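Local coordinates for trafficking protein particle complex subunit 3 (Naegleria fowleri, PDB 6AQ3) that probably serves as a core subunit of the TRAPP vesicle-tethering complex in membrane trafficking, and carries a covalently bound palmitic acid, at the interface of chains A and B. Residues are numbered along the deposited sequence; one frame, centred on the assembly and turned at random. Chains: chain A/B, trafficking protein particle complex subunit 3.

The interface of chains A and B. Residues chain A 31, 34-35, 38, 63; chain B 31, 34-35.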
loop_
_atom_site.group_PDB
_atom_site.type_symbol
_atom_site.label_atom_id
_atom_site.label_comp_id
_atom_site.label_asym_id
_atom_site.label_seq_id
_atom_site.Cartn_x
_atom_site.Cartn_y
_atom_site.Cartn_z
ATOM N N LEU A 31 -0.990 -3.574 -3.554
ATOM C CA LEU A 31 -0.051 -2.514 -3.207
ATOM C C LEU A 31 -0.081 -1.399 -4.240
ATOM O O LEU A 31 -0.125 -0.215 -3.883
ATOM C CB LEU A 31 1.356 -3.077 -3.079
ATOM C CG LEU A 31 2.468 -2.045 -2.894
ATOM C CD1 LEU A 31 2.352 -1.374 -1.539
ATOM C CD2 LEU A 31 3.798 -2.749 -3.025
ATOM N N THR A 34 -3.135 0.694 -3.691
ATOM C CA THR A 34 -3.054 1.518 -2.486
ATOM C C THR A 34 -2.170 2.741 -2.721
ATOM O O THR A 34 -2.595 3.882 -2.494
ATOM C CB THR A 34 -2.544 0.689 -1.311
ATOM O OG1 THR A 34 -3.424 -0.429 -1.099
ATOM C CG2 THR A 34 -2.476 1.539 -0.022
ATOM N N TYR A 35 -0.955 2.515 -3.240
ATOM C CA TYR A 35 -0.055 3.611 -3.571
ATOM C C TYR A 35 -0.704 4.553 -4.575
ATOM O O TYR A 35 -0.566 5.776 -4.459
ATOM C CB TYR A 35 1.288 3.065 -4.106
ATOM C CG TYR A 35 2.313 4.159 -4.426
ATOM C CD1 TYR A 35 2.877 4.929 -3.411
ATOM C CD2 TYR A 35 2.693 4.430 -5.732
ATOM C CE1 TYR A 35 3.779 5.927 -3.685
ATOM C CE2 TYR A 35 3.601 5.431 -6.025
ATOM C CZ TYR A 35 4.151 6.182 -4.993
ATOM O OH TYR A 35 5.065 7.193 -5.276
ATOM N N LEU A 38 -2.748 6.946 -2.804
ATOM C CA LEU A 38 -1.932 7.966 -2.149
ATOM C C LEU A 38 -1.588 9.086 -3.125
ATOM O O LEU A 38 -1.789 10.273 -2.832
ATOM C CB LEU A 38 -0.653 7.322 -1.594
ATOM C CG LEU A 38 0.506 8.171 -1.048
ATOM C CD1 LEU A 38 0.034 8.978 0.127
ATOM C CD2 LEU A 38 1.656 7.292 -0.609
ATOM N N MET A 63 9.696 5.014 5.654
ATOM C CA MET A 63 9.443 3.587 5.460
ATOM C C MET A 63 10.746 2.804 5.394
ATOM O O MET A 63 10.855 1.732 6.000
ATOM C CB MET A 63 8.618 3.349 4.184
ATOM C CG MET A 63 7.147 3.740 4.290
ATOM S SD MET A 63 6.216 3.639 2.735
ATOM C CE MET A 63 6.857 2.148 2.008
ATOM N N LEU B 31 2.746 -2.872 2.578
ATOM C CA LEU B 31 1.386 -2.374 2.345
ATOM C C LEU B 31 0.878 -1.569 3.539
ATOM O O LEU B 31 0.300 -0.487 3.369
ATOM C CB LEU B 31 0.443 -3.540 2.044
ATOM C CG LEU B 31 -1.053 -3.257 1.914
ATOM C CD1 LEU B 31 -1.333 -2.432 0.662
ATOM C CD2 LEU B 31 -1.824 -4.579 1.845
ATOM N N THR B 34 2.576 1.891 3.361
ATOM C CA THR B 34 2.056 2.728 2.291
ATOM C C THR B 34 0.672 3.256 2.652
ATOM O O THR B 34 0.400 4.452 2.518
ATOM C CB THR B 34 2.003 1.942 0.981
ATOM O OG1 THR B 34 3.315 1.464 0.660
ATOM C CG2 THR B 34 1.483 2.812 -0.150
ATOM N N TYR B 35 -0.215 2.367 3.111
ATOM C CA TYR B 35 -1.536 2.782 3.573
ATOM C C TYR B 35 -1.421 3.771 4.722
ATOM O O TYR B 35 -2.128 4.787 4.747
ATOM C CB TYR B 35 -2.363 1.555 3.989
ATOM C CG TYR B 35 -3.778 1.899 4.430
ATOM C CD1 TYR B 35 -4.690 2.430 3.520
ATOM C CD2 TYR B 35 -4.201 1.697 5.734
ATOM C CE1 TYR B 35 -5.973 2.761 3.894
ATOM C CE2 TYR B 35 -5.501 2.023 6.125
ATOM C CZ TYR B 35 -6.384 2.555 5.186
ATOM O OH TYR B 35 -7.678 2.900 5.527
#
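A:Thr34 and B:Thr34 carry much of a two-fold helix-helix contact, each splitting its branches between two residues of the other chain. The hydroxyl side of A:Thr34 turns toward the end of B:Leu31, with OG1 3.4 Å from CD1 of that leucine, and CB of the threonine also touches the same methyl. The twin contact is slightly wider: B:Thr34 OG1 stands 3.7 Å from A:Leu31 CD1. In both, the leucine and threonine side chains meet at about a right angle. The leucines extend with CG anti to the backbone N (chi1 172° in A:Leu31), which carries CD1 over to the opposite helix; there B:Leu31 CD1 lies 4.1 Å from A:Leu31 CA.

B:Thr34 CG2 rests against the backbone of A:Tyr35, 3.8 Å from its CA, and A:Thr34 CG2 returns the contact at 3.9 Å from B:Tyr35 CA. In both threonines chi1 is -58°: CG2 lies opposite the backbone N and OG1 beside that N, an arrangement that presents OG1 to the leucine and CG2 to the tyrosine CA. The tyrosines contribute mostly CA and CB. Ring atom CD1 of A:Tyr35 also brushes B:Thr34 CG2, but the rest of each ring points away from the other helix.

Two residues of chain A edge the patch around B:Thr34. A:Met63 brings CE to 3.9 Å from B:Thr34 OG1, while A:Leu38 CD2 approaches more loosely, 4.4 Å from B:Thr34 O. Van der Waals packing dominates among these groups. Of the residues here, the Leu31 pair marks the closest approach of the two backbones, A:Leu31 CA to B:Leu31 CA 5.7 Å, and the threonines flank it.

The two-copy assembly may reflect the helix-mediated pairing known among TRAPP subunits. Helix 25-45 of chain A packs against helix 25-42 of chain B, both running in roughly the same sense, with A:Met63 reaching in from helix 49-75 of chain A.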